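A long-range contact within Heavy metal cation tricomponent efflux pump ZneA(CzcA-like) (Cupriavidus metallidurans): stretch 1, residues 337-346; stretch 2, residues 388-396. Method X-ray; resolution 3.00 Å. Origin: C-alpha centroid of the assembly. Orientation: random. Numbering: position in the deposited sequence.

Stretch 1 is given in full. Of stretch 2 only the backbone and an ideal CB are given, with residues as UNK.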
# COMPACT_ATOMS: atom_id res chain seq x y z
N THR C 337 -29.78 29.86 -0.77
CA THR C 337 -28.81 30.84 -0.30
C THR C 337 -28.03 31.48 -1.45
O THR C 337 -28.02 32.70 -1.60
CB THR C 337 -27.80 30.23 0.69
OG1 THR C 337 -28.48 29.90 1.92
CG2 THR C 337 -26.69 31.21 1.00
N LEU C 338 -27.37 30.65 -2.26
CA LEU C 338 -26.58 31.14 -3.38
C LEU C 338 -27.42 31.91 -4.40
O LEU C 338 -26.97 32.91 -4.96
CB LEU C 338 -25.82 30.00 -4.06
CG LEU C 338 -24.90 29.17 -3.16
CD1 LEU C 338 -24.07 28.21 -3.99
CD2 LEU C 338 -24.00 30.07 -2.31
N MET C 339 -28.65 31.45 -4.63
CA MET C 339 -29.56 32.17 -5.52
C MET C 339 -29.90 33.56 -4.99
O MET C 339 -29.78 34.56 -5.72
CB MET C 339 -30.84 31.37 -5.77
CG MET C 339 -30.70 30.26 -6.80
SD MET C 339 -32.29 29.61 -7.33
CE MET C 339 -33.06 31.08 -8.02
N GLU C 340 -30.32 33.64 -3.73
CA GLU C 340 -30.67 34.92 -3.12
C GLU C 340 -29.48 35.88 -3.11
O GLU C 340 -29.63 37.07 -3.42
CB GLU C 340 -31.21 34.72 -1.70
CG GLU C 340 -32.55 34.01 -1.64
CD GLU C 340 -33.03 33.77 -0.22
OE1 GLU C 340 -32.64 34.55 0.68
OE2 GLU C 340 -33.78 32.80 0.00
N GLY C 341 -28.31 35.37 -2.77
CA GLY C 341 -27.09 36.17 -2.78
C GLY C 341 -26.80 36.70 -4.17
O GLY C 341 -26.47 37.87 -4.34
N MET C 342 -26.93 35.82 -5.15
CA MET C 342 -26.74 36.18 -6.55
C MET C 342 -27.63 37.35 -6.95
O MET C 342 -27.15 38.42 -7.35
CB MET C 342 -27.04 34.97 -7.44
CG MET C 342 -26.74 35.16 -8.91
SD MET C 342 -24.98 35.34 -9.22
CE MET C 342 -24.94 35.20 -11.01
N PHE C 343 -28.94 37.16 -6.83
CA PHE C 343 -29.91 38.18 -7.23
C PHE C 343 -29.76 39.49 -6.45
O PHE C 343 -30.02 40.56 -6.99
CB PHE C 343 -31.34 37.65 -7.12
CG PHE C 343 -31.76 36.81 -8.29
CD1 PHE C 343 -31.31 35.51 -8.43
CD2 PHE C 343 -32.62 37.32 -9.25
CE1 PHE C 343 -31.69 34.74 -9.51
CE2 PHE C 343 -33.01 36.56 -10.33
CZ PHE C 343 -32.55 35.26 -10.46
N LEU C 344 -29.34 39.40 -5.19
CA LEU C 344 -29.09 40.60 -4.40
C LEU C 344 -27.87 41.37 -4.91
O LEU C 344 -27.91 42.60 -5.02
CB LEU C 344 -28.95 40.27 -2.92
CG LEU C 344 -30.26 40.01 -2.18
CD1 LEU C 344 -30.00 39.45 -0.79
CD2 LEU C 344 -31.08 41.29 -2.09
N VAL C 345 -26.79 40.65 -5.20
CA VAL C 345 -25.59 41.28 -5.72
C VAL C 345 -25.87 41.96 -7.06
O VAL C 345 -25.46 43.10 -7.30
CB VAL C 345 -24.42 40.28 -5.86
CG1 VAL C 345 -23.27 40.89 -6.64
CG2 VAL C 345 -23.95 39.82 -4.49
N SER C 346 -26.59 41.25 -7.94
CA SER C 346 -26.98 41.83 -9.22
C SER C 346 -27.92 43.02 -9.04
O SER C 346 -27.89 43.97 -9.81
CB SER C 346 -27.62 40.78 -10.13
OG SER C 346 -26.65 39.89 -10.62
N UNK C 388 -19.81 24.45 3.03
CA UNK C 388 -18.83 25.52 2.90
C UNK C 388 -18.99 26.32 1.61
O UNK C 388 -18.60 27.49 1.54
CB UNK C 388 -17.42 24.94 2.97
N UNK C 389 -19.58 25.71 0.59
CA UNK C 389 -19.87 26.43 -0.65
C UNK C 389 -21.07 27.36 -0.47
O UNK C 389 -21.26 28.30 -1.24
CB UNK C 389 -20.13 25.44 -1.79
N UNK C 390 -21.87 27.09 0.55
CA UNK C 390 -22.98 27.96 0.87
C UNK C 390 -22.44 29.26 1.42
O UNK C 390 -23.09 30.30 1.32
CB UNK C 390 -23.94 27.30 1.86
N UNK C 391 -21.24 29.19 1.97
CA UNK C 391 -20.64 30.35 2.63
C UNK C 391 -19.73 31.17 1.72
O UNK C 391 -18.84 31.87 2.19
CB UNK C 391 -19.84 29.89 3.85
N UNK C 392 -19.96 31.08 0.41
CA UNK C 392 -19.23 31.90 -0.54
C UNK C 392 -19.91 33.26 -0.63
O UNK C 392 -21.14 33.34 -0.60
CB UNK C 392 -19.16 31.23 -1.91
N UNK C 393 -19.12 34.32 -0.73
CA UNK C 393 -19.65 35.68 -0.65
C UNK C 393 -20.20 36.18 -1.98
O UNK C 393 -21.09 37.04 -2.00
CB UNK C 393 -18.56 36.63 -0.16
N UNK C 394 -19.68 35.66 -3.08
CA UNK C 394 -20.04 36.13 -4.43
C UNK C 394 -19.73 37.61 -4.64
O UNK C 394 -18.97 37.96 -5.53
CB UNK C 394 -21.53 35.88 -4.69
N UNK C 395 -20.32 38.46 -3.81
CA UNK C 395 -20.06 39.88 -3.86
C UNK C 395 -18.65 40.25 -3.44
O UNK C 395 -18.30 41.43 -3.40
CB UNK C 395 -21.07 40.62 -2.97
N UNK C 396 -17.84 39.25 -3.11
CA UNK C 396 -16.44 39.48 -2.78
C UNK C 396 -15.56 39.04 -3.94
O UNK C 396 -14.36 39.30 -3.97
CB UNK C 396 -16.05 38.74 -1.50

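Stretch 1 is a continuous helix, and it offers the second stretch a mostly apolar flank: Thr337, Leu338, Met342 and Val345, with no side chain at Gly341. No hydrogen bond crosses the contact; it is made by packing, with one sulfur-aromatic approach.

Position 388 is out of reach of the helix, which leaves its side chain unconstrained here; it is Ser388, its hydroxyl hydrogen-bonded elsewhere in the structure. At 389 CA-to-CB points sideways, and an ideal CB lies 5.3 Å from Leu338 CD1. Helical backbone angles and an apolar neighbour suit leucine, methionine or alanine among others. The residue is Leu389, whose closest approach is made by its backbone: Leu389 O lies 3.4 Å from Leu338 CD2.

Position 390 sits opposite Leu338, the two CA atoms 6.4 Å apart. An ideal CB would lie 4.9 Å from Thr337 CG2 and 5.0 Å from Leu338 CD2, and phi/psi of -70/-25 is open to most residues, so a small side chain such as alanine looks admissible from this side. The deposited Gly390 meets the helix through its carbonyl, with Gly390 O 3.7 Å from both Thr337 CG2 and Leu338 CD2.

Position 391 points away, within a type I turn that runs from 389 to 392; many residues would do, and Ala391 is found. At 392 the bond points sideways and the backbone becomes extended, which suits a beta-branched residue; Ile392 turns its end away from the helix. Position 393 points away and asks little of stretch 1; it is Asp393.

At position 394 CA-to-CB points toward the helix, the ideal CB 4.6 Å from Val345 CG2 and 5.3 Å from Gly341 O. A large apolar group would fit, aromatic or a long aliphatic, although phi/psi of 60/-59 is unusual for any side chain. Phe394 takes the place, at chi1 -82° (m), and has the most area covered by the helix of any residue in its stretch. Its ring presents an edge to the backbone, Phe394 CE1 lying 3.7 Å from Leu338 O, while Phe394 CE1 also packs 4.0 Å from Leu338 CB. Even a CB on Gly341 would stand clear of the ring, 4.4 Å from Phe394 CD1. Met342 SD stands 5.1 Å from the Phe394 ring centroid, oblique to it.

Position 395 points toward Val345, and an ideal CB would come within 3.4 Å of Val345 CG2, a tight fit that favours glycine. Gly395 obliges, Gly395 N lying 3.9 Å from Val345 CG2. Position 396 is out of reach, and Ile396 takes no part.

Stretch 2 (388-396) SLGAIDFGI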
# COMPACT_ATOMS: atom_id res chain seq x y z
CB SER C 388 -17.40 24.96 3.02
OG SER C 388 -17.05 24.21 1.88
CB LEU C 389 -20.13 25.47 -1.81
CG LEU C 389 -18.95 25.33 -2.77
CD1 LEU C 389 -17.71 24.85 -2.03
CD2 LEU C 389 -19.31 24.40 -3.91
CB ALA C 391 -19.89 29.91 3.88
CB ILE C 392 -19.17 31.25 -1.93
CG1 ILE C 392 -18.63 29.82 -1.82
CG2 ILE C 392 -18.29 32.06 -2.87
CD1 ILE C 392 -17.26 29.73 -1.19
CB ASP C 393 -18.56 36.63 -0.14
CG ASP C 393 -19.11 37.90 0.48
OD1 ASP C 393 -20.26 38.28 0.17
OD2 ASP C 393 -18.39 38.51 1.30
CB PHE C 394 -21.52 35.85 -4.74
CG PHE C 394 -21.79 34.46 -5.21
CD1 PHE C 394 -23.08 33.99 -5.32
CD2 PHE C 394 -20.74 33.61 -5.55
CE1 PHE C 394 -23.33 32.70 -5.76
CE2 PHE C 394 -20.98 32.33 -5.99
CZ PHE C 394 -22.28 31.87 -6.09
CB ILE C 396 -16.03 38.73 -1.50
CG1 ILE C 396 -14.94 39.49 -0.74
CG2 ILE C 396 -15.57 37.31 -1.83
CD1 ILE C 396 -14.53 38.82 0.56
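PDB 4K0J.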